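Long-range contacts in glycosyl hydrolases family 31 family protein (Aspergillus niger, PDB 6DRU), which releases alpha-xylose from the non-reducing terminal glucose of xyloglucan oligosaccharides, as a family 31 glycoside hydrolase: residues E138-A143 with T203-F208; G94-F99 with N122-Y127; N276-M281 with Y588-Y593. All coordinates share one frame; numbering follows the deposited sequence.

Interaction 1 (E138-A143 with T203-F208); sequences EFSFSA and TLRTRF
Thr203 lies with its backbone beside that of Ala143, and its hydroxyl bonds to Ser165 of the second subunit. Leu204 O receives a weak bond from Ala143 N just beyond the paired residues of antiparallel strands 138-142 and 205-208. Arg205 lays CD against Ser140 CB at 3.6 Å; its guanidinium goes on to a salt bridge with Asp168 of the second subunit. Thr206 and Phe141 form a hydrogen-bonded pair, each N donating to the other's O. Arg207 carries the polar side-chain contact. Its NE donates to Ser140 OG at 2.9 Å, with OG tilted 20° from the guanidinium plane. Glu138 OE2 sits over one Arg207 face, toward its rim, 3.1 Å from NH1, in a salt bridge of charges alone. Arg205 NH1 lies over the centre of the opposite face. A water accepts from Ser140 OG and donates to Glu138 O. On the other side of the sheet, Phe208 completes a hydrogen-bonded pair with Phe139, and its CD1 meets Phe141 CE1 at 4.0 Å, the side chains crossing at about a right angle. The sheet is thus two-faced: aromatic beside Phe141, charged beside Arg207. Glu138 and Asp168 of the second subunit probably offset the two arginine charges lying close together.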
loop_
_atom_site.group_PDB
_atom_site.type_symbol
_atom_site.label_atom_id
_atom_site.label_comp_id
_atom_site.label_asym_id
_atom_site.label_seq_id
_atom_site.Cartn_x
_atom_site.Cartn_y
_atom_site.Cartn_z
ATOM N N GLU A 138 -0.815 -17.097 2.015
ATOM C CA GLU A 138 0.296 -18.004 2.280
ATOM C C GLU A 138 -0.283 -19.297 2.836
ATOM O O GLU A 138 -0.757 -19.326 3.977
ATOM C CB GLU A 138 1.292 -17.381 3.259
ATOM C CG GLU A 138 2.045 -16.186 2.691
ATOM C CD GLU A 138 2.832 -15.431 3.745
ATOM O OE1 GLU A 138 2.442 -14.292 4.088
ATOM O OE2 GLU A 138 3.839 -15.978 4.236
ATOM N N PHE A 139 -0.246 -20.359 2.038
ATOM C CA PHE A 139 -0.783 -21.658 2.423
ATOM C C PHE A 139 0.362 -22.639 2.632
ATOM O O PHE A 139 1.226 -22.788 1.762
ATOM C CB PHE A 139 -1.761 -22.181 1.368
ATOM C CG PHE A 139 -3.170 -21.692 1.558
ATOM C CD1 PHE A 139 -3.428 -20.355 1.815
ATOM C CD2 PHE A 139 -4.238 -22.572 1.479
ATOM C CE1 PHE A 139 -4.724 -19.904 1.993
ATOM C CE2 PHE A 139 -5.536 -22.126 1.652
ATOM C CZ PHE A 139 -5.779 -20.791 1.912
ATOM N N SER A 140 0.364 -23.301 3.786
ATOM C CA SER A 140 1.458 -24.167 4.201
ATOM C C SER A 140 0.975 -25.601 4.369
ATOM O O SER A 140 -0.084 -25.849 4.956
ATOM C CB SER A 140 2.076 -23.670 5.509
ATOM O OG SER A 140 2.568 -22.348 5.364
ATOM N N PHE A 141 1.764 -26.544 3.859
ATOM C CA PHE A 141 1.473 -27.964 3.963
ATOM C C PHE A 141 2.694 -28.685 4.516
ATOM O O PHE A 141 3.834 -28.267 4.293
ATOM C CB PHE A 141 1.085 -28.561 2.601
ATOM C CG PHE A 141 0.015 -27.788 1.877
ATOM C CD1 PHE A 141 0.349 -26.757 1.012
ATOM C CD2 PHE A 141 -1.325 -28.096 2.057
ATOM C CE1 PHE A 141 -0.632 -26.045 0.343
ATOM C CE2 PHE A 141 -2.310 -27.387 1.392
ATOM C CZ PHE A 141 -1.964 -26.362 0.534
ATOM N N SER A 142 2.450 -29.773 5.240
ATOM C CA SER A 142 3.541 -30.513 5.858
ATOM C C SER A 142 4.357 -31.260 4.807
ATOM O O SER A 142 3.869 -31.587 3.721
ATOM C CB SER A 142 3.004 -31.499 6.893
ATOM O OG SER A 142 2.188 -32.486 6.283
ATOM N N ALA A 143 5.619 -31.517 5.143
ATOM C CA ALA A 143 6.516 -32.271 4.280
ATOM C C ALA A 143 7.486 -33.063 5.146
ATOM O O ALA A 143 7.734 -32.725 6.307
ATOM C CB ALA A 143 7.278 -31.353 3.317
ATOM N N THR A 203 12.284 -28.541 4.026
ATOM C CA THR A 203 12.479 -29.858 4.622
ATOM C C THR A 203 11.205 -30.365 5.282
ATOM O O THR A 203 10.836 -31.535 5.120
ATOM C CB THR A 203 13.619 -29.808 5.640
ATOM O OG1 THR A 203 14.785 -29.239 5.030
ATOM C CG2 THR A 203 13.942 -31.210 6.147
ATOM N N LEU A 204 10.516 -29.504 6.028
ATOM C CA LEU A 204 9.350 -29.915 6.794
ATOM C C LEU A 204 8.065 -29.203 6.398
ATOM O O LEU A 204 7.015 -29.490 6.986
ATOM C CB LEU A 204 9.608 -29.706 8.292
ATOM C CG LEU A 204 10.784 -30.515 8.835
ATOM C CD1 LEU A 204 11.040 -30.183 10.293
ATOM C CD2 LEU A 204 10.512 -32.000 8.658
ATOM N N ARG A 205 8.106 -28.290 5.431
ATOM C CA ARG A 205 6.913 -27.534 5.072
ATOM C C ARG A 205 6.943 -27.180 3.594
ATOM O O ARG A 205 7.966 -26.716 3.085
ATOM C CB ARG A 205 6.795 -26.249 5.897
ATOM C CG ARG A 205 5.603 -25.394 5.499
ATOM C CD ARG A 205 5.530 -24.116 6.310
ATOM N NE ARG A 205 6.648 -23.233 6.000
ATOM C CZ ARG A 205 6.764 -21.990 6.453
ATOM N NH1 ARG A 205 5.827 -21.481 7.244
ATOM N NH2 ARG A 205 7.815 -21.257 6.114
ATOM N N THR A 206 5.821 -27.401 2.917
ATOM C CA THR A 206 5.615 -26.922 1.559
ATOM C C THR A 206 4.680 -25.721 1.611
ATOM O O THR A 206 3.583 -25.810 2.173
ATOM C CB THR A 206 5.024 -28.020 0.672
ATOM O OG1 THR A 206 5.936 -29.123 0.606
ATOM C CG2 THR A 206 4.773 -27.491 -0.730
ATOM N N ARG A 207 5.109 -24.603 1.029
ATOM C CA ARG A 207 4.361 -23.356 1.123
ATOM C C ARG A 207 4.211 -22.716 -0.249
ATOM O O ARG A 207 5.195 -22.562 -0.980
ATOM C CB ARG A 207 5.038 -22.375 2.084
ATOM C CG ARG A 207 4.270 -21.081 2.257
ATOM C CD ARG A 207 4.937 -20.167 3.263
ATOM N NE ARG A 207 4.151 -20.045 4.486
ATOM C CZ ARG A 207 4.408 -19.174 5.456
ATOM N NH1 ARG A 207 5.435 -18.341 5.343
ATOM N NH2 ARG A 207 3.640 -19.131 6.535
ATOM N N PHE A 208 2.982 -22.335 -0.583
ATOM C CA PHE A 208 2.676 -21.558 -1.775
ATOM C C PHE A 208 2.114 -20.209 -1.355
ATOM O O PHE A 208 1.358 -20.119 -0.382
ATOM C CB PHE A 208 1.672 -22.286 -2.672
ATOM C CG PHE A 208 2.167 -23.603 -3.187
ATOM C CD1 PHE A 208 1.991 -24.763 -2.448
ATOM C CD2 PHE A 208 2.812 -23.686 -4.410
ATOM C CE1 PHE A 208 2.447 -25.980 -2.919
ATOM C CE2 PHE A 208 3.271 -24.899 -4.888
ATOM C CZ PHE A 208 3.089 -26.049 -4.140
HETATM O O HOH W 1 0.625 -20.607 5.970
#

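Interaction 2 (G94-F99 with N122-Y127); sequences GYRLSF and NPRYYY
Arg124 grips the backbone oxygen of Tyr95 end-on with two nitrogens. This joins the edge strand 124-127 of one antiparallel sheet to a classic beta bulge, in which Tyr95 and Arg96 both face Thr86. Arg124 NH2 donates to Tyr95 O at 3.0 Å and NH1 at 3.2 Å. The oxygen lies in the guanidinium plane. The NH2 bond is also in the carbonyl plane, while NH1 is tilted 19° from it. Arg124 has further partners: NH1 makes a salt bridge with Glu114 and NH2 one with Glu17. These acids probably balance a second positive charge close by, because Arg96 NH1 lies 3.3 Å from Arg124 NH2. The two arginines slide past each other in opposite directions, their guanidinium planes 72° apart, and NH1 of Arg96 sits over a face of the Arg124 group.

Just before the strand, Asn122 makes an Asx turn. Its OD1 accepts from Arg124 N in the amide plane, on a lone pair, which ties the arginine backbone to the turn. A water also links Asn122 OD1 to Arg96 NH2. ND2 of Asn122 bonds to Ser417 O of the second subunit, so the turn takes part in the subunit interface.

Packing holds the Arg96 guanidinium between two groups. The chain bends at chi2 (-82°), which turns CD of Arg96 toward Pro123, 3.8 Å from its CG. Tyr95 CD1 lies over the centre of one guanidinium face. Leu97 CG makes a looser contact with Arg124 NH1. The side chains of Arg96 and Pro123 reach toward each other, tip to tip: on the face opposite Tyr95, Pro123 CG sits over the centre of the Arg96 guanidinium, 3.5 Å from CZ.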
loop_
_atom_site.group_PDB
_atom_site.type_symbol
_atom_site.label_atom_id
_atom_site.label_comp_id
_atom_site.label_asym_id
_atom_site.label_seq_id
_atom_site.Cartn_x
_atom_site.Cartn_y
_atom_site.Cartn_z
ATOM N N GLY A 94 -12.870 -29.797 13.163
ATOM C CA GLY A 94 -12.865 -30.088 11.744
ATOM C C GLY A 94 -12.623 -28.888 10.848
ATOM O O GLY A 94 -13.334 -28.701 9.856
ATOM N N TYR A 95 -11.624 -28.070 11.181
ATOM C CA TYR A 95 -11.251 -26.923 10.363
ATOM C C TYR A 95 -9.855 -27.045 9.768
ATOM O O TYR A 95 -9.396 -26.112 9.100
ATOM C CB TYR A 95 -11.354 -25.628 11.182
ATOM C CG TYR A 95 -10.627 -25.677 12.506
ATOM C CD1 TYR A 95 -9.245 -25.545 12.569
ATOM C CD2 TYR A 95 -11.321 -25.851 13.694
ATOM C CE1 TYR A 95 -8.577 -25.597 13.777
ATOM C CE2 TYR A 95 -10.661 -25.896 14.908
ATOM C CZ TYR A 95 -9.291 -25.771 14.945
ATOM O OH TYR A 95 -8.633 -25.820 16.154
ATOM N N ARG A 96 -9.167 -28.161 9.995
ATOM C CA ARG A 96 -7.864 -28.428 9.404
ATOM C C ARG A 96 -7.980 -29.605 8.444
ATOM O O ARG A 96 -8.712 -30.561 8.711
ATOM C CB ARG A 96 -6.820 -28.723 10.484
ATOM C CG ARG A 96 -6.455 -27.515 11.325
ATOM C CD ARG A 96 -5.424 -26.641 10.623
ATOM N NE ARG A 96 -5.309 -25.328 11.250
ATOM C CZ ARG A 96 -5.933 -24.238 10.816
ATOM N NH1 ARG A 96 -6.714 -24.300 9.746
ATOM N NH2 ARG A 96 -5.775 -23.084 11.448
ATOM N N LEU A 97 -7.255 -29.537 7.332
ATOM C CA LEU A 97 -7.361 -30.531 6.275
ATOM C C LEU A 97 -6.184 -31.500 6.318
ATOM O O LEU A 97 -5.052 -31.107 6.617
ATOM C CB LEU A 97 -7.432 -29.858 4.902
ATOM C CG LEU A 97 -8.479 -28.755 4.727
ATOM C CD1 LEU A 97 -8.536 -28.297 3.278
ATOM C CD2 LEU A 97 -9.847 -29.228 5.195
ATOM N N SER A 98 -6.464 -32.766 6.010
ATOM C CA SER A 98 -5.444 -33.799 5.892
ATOM C C SER A 98 -5.879 -34.778 4.812
ATOM O O SER A 98 -7.069 -35.083 4.690
ATOM C CB SER A 98 -5.220 -34.530 7.220
ATOM O OG SER A 98 -6.398 -35.184 7.654
ATOM N N PHE A 99 -4.916 -35.267 4.034
ATOM C CA PHE A 99 -5.191 -36.101 2.871
ATOM C C PHE A 99 -4.435 -37.418 2.972
ATOM O O PHE A 99 -3.219 -37.430 3.190
ATOM C CB PHE A 99 -4.814 -35.371 1.579
ATOM C CG PHE A 99 -5.615 -34.127 1.334
ATOM C CD1 PHE A 99 -6.855 -34.195 0.718
ATOM C CD2 PHE A 99 -5.137 -32.890 1.732
ATOM C CE1 PHE A 99 -7.599 -33.052 0.495
ATOM C CE2 PHE A 99 -5.875 -31.743 1.514
ATOM C CZ PHE A 99 -7.108 -31.824 0.894
ATOM N N ASN A 122 -0.662 -19.744 11.065
ATOM C CA ASN A 122 -1.872 -20.350 10.535
ATOM C C ASN A 122 -1.597 -20.914 9.144
ATOM O O ASN A 122 -1.058 -20.201 8.286
ATOM C CB ASN A 122 -3.006 -19.331 10.481
ATOM C CG ASN A 122 -4.367 -19.986 10.363
ATOM O OD1 ASN A 122 -4.741 -20.476 9.298
ATOM N ND2 ASN A 122 -5.115 -20.003 11.462
ATOM N N PRO A 123 -1.935 -22.180 8.883
ATOM C CA PRO A 123 -1.654 -22.761 7.559
ATOM C C PRO A 123 -2.424 -22.109 6.421
ATOM O O PRO A 123 -2.106 -22.375 5.255
ATOM C CB PRO A 123 -2.050 -24.234 7.729
ATOM C CG PRO A 123 -3.023 -24.237 8.862
ATOM C CD PRO A 123 -2.579 -23.144 9.790
ATOM N N ARG A 124 -3.425 -21.282 6.713
ATOM C CA ARG A 124 -4.134 -20.486 5.712
ATOM C C ARG A 124 -4.042 -19.033 6.169
ATOM O O ARG A 124 -4.943 -18.523 6.840
ATOM C CB ARG A 124 -5.588 -20.947 5.555
ATOM C CG ARG A 124 -5.733 -22.412 5.170
ATOM C CD ARG A 124 -7.168 -22.760 4.798
ATOM N NE ARG A 124 -8.080 -22.647 5.933
ATOM C CZ ARG A 124 -8.403 -23.656 6.738
ATOM N NH1 ARG A 124 -7.885 -24.860 6.537
ATOM N NH2 ARG A 124 -9.242 -23.458 7.745
ATOM N N TYR A 125 -2.949 -18.369 5.804
ATOM C CA TYR A 125 -2.639 -17.031 6.288
ATOM C C TYR A 125 -3.076 -15.990 5.266
ATOM O O TYR A 125 -2.733 -16.092 4.083
ATOM C CB TYR A 125 -1.142 -16.897 6.573
ATOM C CG TYR A 125 -0.779 -15.693 7.410
ATOM C CD1 TYR A 125 -0.489 -14.472 6.817
ATOM C CD2 TYR A 125 -0.722 -15.778 8.796
ATOM C CE1 TYR A 125 -0.155 -13.367 7.579
ATOM C CE2 TYR A 125 -0.389 -14.680 9.567
ATOM C CZ TYR A 125 -0.107 -13.476 8.954
ATOM O OH TYR A 125 0.226 -12.378 9.717
ATOM N N TYR A 126 -3.826 -14.989 5.724
ATOM C CA TYR A 126 -4.311 -13.910 4.876
ATOM C C TYR A 126 -3.747 -12.582 5.360
ATOM O O TYR A 126 -3.587 -12.365 6.565
ATOM C CB TYR A 126 -5.841 -13.854 4.866
ATOM C CG TYR A 126 -6.495 -15.165 4.502
ATOM C CD1 TYR A 126 -6.524 -15.607 3.186
ATOM C CD2 TYR A 126 -7.090 -15.958 5.474
ATOM C CE1 TYR A 126 -7.123 -16.807 2.850
ATOM C CE2 TYR A 126 -7.692 -17.158 5.148
ATOM C CZ TYR A 126 -7.706 -17.577 3.835
ATOM O OH TYR A 126 -8.305 -18.773 3.509
ATOM N N TYR A 127 -3.452 -11.694 4.414
ATOM C CA TYR A 127 -2.842 -10.407 4.718
ATOM C C TYR A 127 -3.341 -9.383 3.711
ATOM O O TYR A 127 -3.332 -9.647 2.505
ATOM C CB TYR A 127 -1.314 -10.515 4.682
ATOM C CG TYR A 127 -0.580 -9.196 4.747
ATOM C CD1 TYR A 127 -0.416 -8.527 5.953
ATOM C CD2 TYR A 127 -0.025 -8.635 3.605
ATOM C CE1 TYR A 127 0.267 -7.324 6.015
ATOM C CE2 TYR A 127 0.660 -7.435 3.656
ATOM C CZ TYR A 127 0.804 -6.783 4.863
ATOM O OH TYR A 127 1.487 -5.586 4.913
HETATM O O HOH W 2 -7.297 -21.196 9.461
#

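Interaction 3 (N276-M281 with Y588-Y593)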
loop_
_atom_site.group_PDB
_atom_site.type_symbol
_atom_site.label_atom_id
_atom_site.label_comp_id
_atom_site.label_asym_id
_atom_site.label_seq_id
_atom_site.Cartn_x
_atom_site.Cartn_y
_atom_site.Cartn_z
ATOM N N ASN A 276 19.965 -32.322 -51.845
ATOM C CA ASN A 276 19.070 -33.435 -51.526
ATOM C C ASN A 276 19.071 -33.750 -50.028
ATOM O O ASN A 276 19.059 -34.913 -49.617
ATOM C CB ASN A 276 19.427 -34.679 -52.345
ATOM C CG ASN A 276 18.221 -35.551 -52.638
ATOM O OD1 ASN A 276 17.116 -35.053 -52.853
ATOM N ND2 ASN A 276 18.428 -36.863 -52.644
ATOM N N ILE A 277 19.083 -32.707 -49.205
ATOM C CA ILE A 277 19.031 -32.839 -47.751
ATOM C C ILE A 277 17.625 -32.467 -47.294
ATOM O O ILE A 277 17.161 -31.358 -47.603
ATOM C CB ILE A 277 20.084 -31.963 -47.059
ATOM C CG1 ILE A 277 21.484 -32.312 -47.563
ATOM C CG2 ILE A 277 20.004 -32.131 -45.549
ATOM C CD1 ILE A 277 22.587 -31.521 -46.897
ATOM N N PRO A 278 16.921 -33.338 -46.573
ATOM C CA PRO A 278 15.537 -33.033 -46.195
ATOM C C PRO A 278 15.454 -31.996 -45.084
ATOM O O PRO A 278 16.270 -31.976 -44.158
ATOM C CB PRO A 278 14.993 -34.388 -45.732
ATOM C CG PRO A 278 16.198 -35.116 -45.241
ATOM C CD PRO A 278 17.342 -34.674 -46.114
ATOM N N VAL A 279 14.448 -31.132 -45.189
ATOM C CA VAL A 279 14.135 -30.140 -44.165
ATOM C C VAL A 279 12.622 -29.961 -44.139
ATOM O O VAL A 279 11.967 -29.945 -45.187
ATOM C CB VAL A 279 14.876 -28.805 -44.418
ATOM C CG1 VAL A 279 14.508 -28.221 -45.774
ATOM C CG2 VAL A 279 14.587 -27.809 -43.304
ATOM N N SER A 280 12.061 -29.858 -42.935
ATOM C CA SER A 280 10.613 -29.809 -42.768
ATOM C C SER A 280 10.069 -28.417 -42.476
ATOM O O SER A 280 8.902 -28.151 -42.782
ATOM C CB SER A 280 10.178 -30.759 -41.648
ATOM O OG SER A 280 10.362 -32.112 -42.024
ATOM N N MET A 281 10.869 -27.518 -41.907
ATOM C CA MET A 281 10.377 -26.188 -41.578
ATOM C C MET A 281 11.539 -25.204 -41.574
ATOM O O MET A 281 12.612 -25.500 -41.042
ATOM C CB MET A 281 9.665 -26.175 -40.219
ATOM C CG MET A 281 8.636 -25.063 -40.076
ATOM S SD MET A 281 8.255 -24.650 -38.364
ATOM C CE MET A 281 7.295 -26.073 -37.863
ATOM N N TYR A 588 22.096 -37.792 -38.861
ATOM C CA TYR A 588 21.101 -37.639 -37.805
ATOM C C TYR A 588 19.817 -37.011 -38.328
ATOM O O TYR A 588 18.738 -37.272 -37.785
ATOM C CB TYR A 588 21.682 -36.820 -36.655
ATOM C CG TYR A 588 22.572 -37.632 -35.742
ATOM C CD1 TYR A 588 22.025 -38.522 -34.825
ATOM C CD2 TYR A 588 23.955 -37.522 -35.803
ATOM C CE1 TYR A 588 22.830 -39.273 -33.989
ATOM C CE2 TYR A 588 24.768 -38.268 -34.970
ATOM C CZ TYR A 588 24.200 -39.141 -34.066
ATOM O OH TYR A 588 25.002 -39.887 -33.235
ATOM N N ILE A 589 19.909 -36.181 -39.370
ATOM C CA ILE A 589 18.702 -35.666 -40.014
ATOM C C ILE A 589 17.905 -36.809 -40.628
ATOM O O ILE A 589 16.678 -36.879 -40.487
ATOM C CB ILE A 589 19.066 -34.598 -41.063
ATOM C CG1 ILE A 589 19.615 -33.345 -40.378
ATOM C CG2 ILE A 589 17.856 -34.254 -41.919
ATOM C CD1 ILE A 589 20.009 -32.246 -41.342
ATOM N N HIS A 590 18.589 -37.725 -41.318
ATOM C CA HIS A 590 17.907 -38.881 -41.892
ATOM C C HIS A 590 17.378 -39.812 -40.806
ATOM O O HIS A 590 16.274 -40.354 -40.932
ATOM C CB HIS A 590 18.851 -39.631 -42.829
ATOM C CG HIS A 590 18.969 -39.013 -44.188
ATOM N ND1 HIS A 590 20.130 -38.423 -44.639
ATOM C CD2 HIS A 590 18.072 -38.900 -45.195
ATOM C CE1 HIS A 590 19.942 -37.970 -45.866
ATOM N NE2 HIS A 590 18.702 -38.246 -46.227
ATOM N N LEU A 591 18.153 -40.016 -39.737
ATOM C CA LEU A 591 17.687 -40.848 -38.631
ATOM C C LEU A 591 16.424 -40.270 -38.003
ATOM O O LEU A 591 15.529 -41.016 -37.588
ATOM C CB LEU A 591 18.788 -40.994 -37.581
ATOM C CG LEU A 591 18.410 -41.735 -36.296
ATOM C CD1 LEU A 591 17.970 -43.159 -36.607
ATOM C CD2 LEU A 591 19.566 -41.727 -35.304
ATOM N N ARG A 592 16.338 -38.940 -37.924
ATOM C CA ARG A 592 15.145 -38.296 -37.385
ATOM C C ARG A 592 13.911 -38.669 -38.196
ATOM O O ARG A 592 12.865 -39.015 -37.634
ATOM C CB ARG A 592 15.341 -36.780 -37.359
ATOM C CG ARG A 592 14.117 -35.988 -36.929
ATOM C CD ARG A 592 13.842 -36.155 -35.446
ATOM N NE ARG A 592 12.641 -35.437 -35.031
ATOM C CZ ARG A 592 12.229 -35.339 -33.771
ATOM N NH1 ARG A 592 12.919 -35.916 -32.796
ATOM N NH2 ARG A 592 11.124 -34.665 -33.486
ATOM N N TYR A 593 14.016 -38.607 -39.526
ATOM C CA TYR A 593 12.892 -39.004 -40.369
ATOM C C TYR A 593 12.640 -40.504 -40.299
ATOM O O TYR A 593 11.503 -40.947 -40.490
ATOM C CB TYR A 593 13.135 -38.572 -41.815
ATOM C CG TYR A 593 13.037 -37.080 -42.022
ATOM C CD1 TYR A 593 11.802 -36.448 -42.067
ATOM C CD2 TYR A 593 14.177 -36.302 -42.171
ATOM C CE1 TYR A 593 11.703 -35.085 -42.252
ATOM C CE2 TYR A 593 14.089 -34.936 -42.356
ATOM C CZ TYR A 593 12.848 -34.332 -42.397
ATOM O OH TYR A 593 12.749 -32.972 -42.582
#
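Pro278 rests on Ile589 and Tyr593 where the irregular 276-281 segment runs past helix 582-594, with the CA atoms of Pro278 and Ile589 7.4 Å apart. The segment leaves helix 262-274 through a Schellman motif at Asn276 and leads into strand 281-284. It is therefore an alpha-to-beta connection of the TIM barrel, packed against a later helix of the same domain.

The proline ring carries the apolar part. Its CB comes within 3.5 Å of Tyr593 CE2, approaching the ring obliquely, and CG lies almost as near the same carbon. The two side chains slide past each other in opposite directions. CG of Pro278 also meets Ile589 CG2 at 3.8 Å, where the side chains cross. That methyl touches Pro278 O as well. His590 NE2 lies 3.8 Å from Pro278 CD, the two side chains crossing at about a right angle. Ile277 adds a looser contact, CG2 to Ile589 CD1.

Beyond the proline, the tyrosine hydroxyl reaches the serine. Tyr593 OH and Ser280 OG are hydrogen-bonded at 2.6 Å, and either could be the donor. The serine oxygen lies in the plane of the tyrosine ring, at its edge. Chi1 of Ser280 (-69°) puts OG beside its own backbone N, where it meets Tyr593 OH. Tyr593 OH also bonds to Tyr252 N, in strand 252-254.

The contact thus combines two kinds of chemistry on one aromatic residue. The ring of Tyr593 packs on proline carbons, while its hydroxyl joins helix 582-594 both to the approach to strand 281-284 and to its neighbour, strand 252-254.

How the interactions relate
Along the chain, interaction 2 closes before interaction 1 opens, and interaction 3 follows. Interactions 1 and 2 are neighbours, with centres about 11 Å apart. They share an antiparallel sheet in which strand 124-127 lies beside 135-142, and 135-142 beside 205-213. Phe139 of interaction 1 packs on Arg124 and Tyr126 of interaction 2. Both contacts also touch the second subunit, so this part of the beta-rich N-terminal region also lies at the subunit interface. Interaction 3 belongs to the TIM-barrel domain, on the opposite side of the chain's centre. Its centre is about 48 Å from that of interaction 1 and about 55 Å from that of interaction 2.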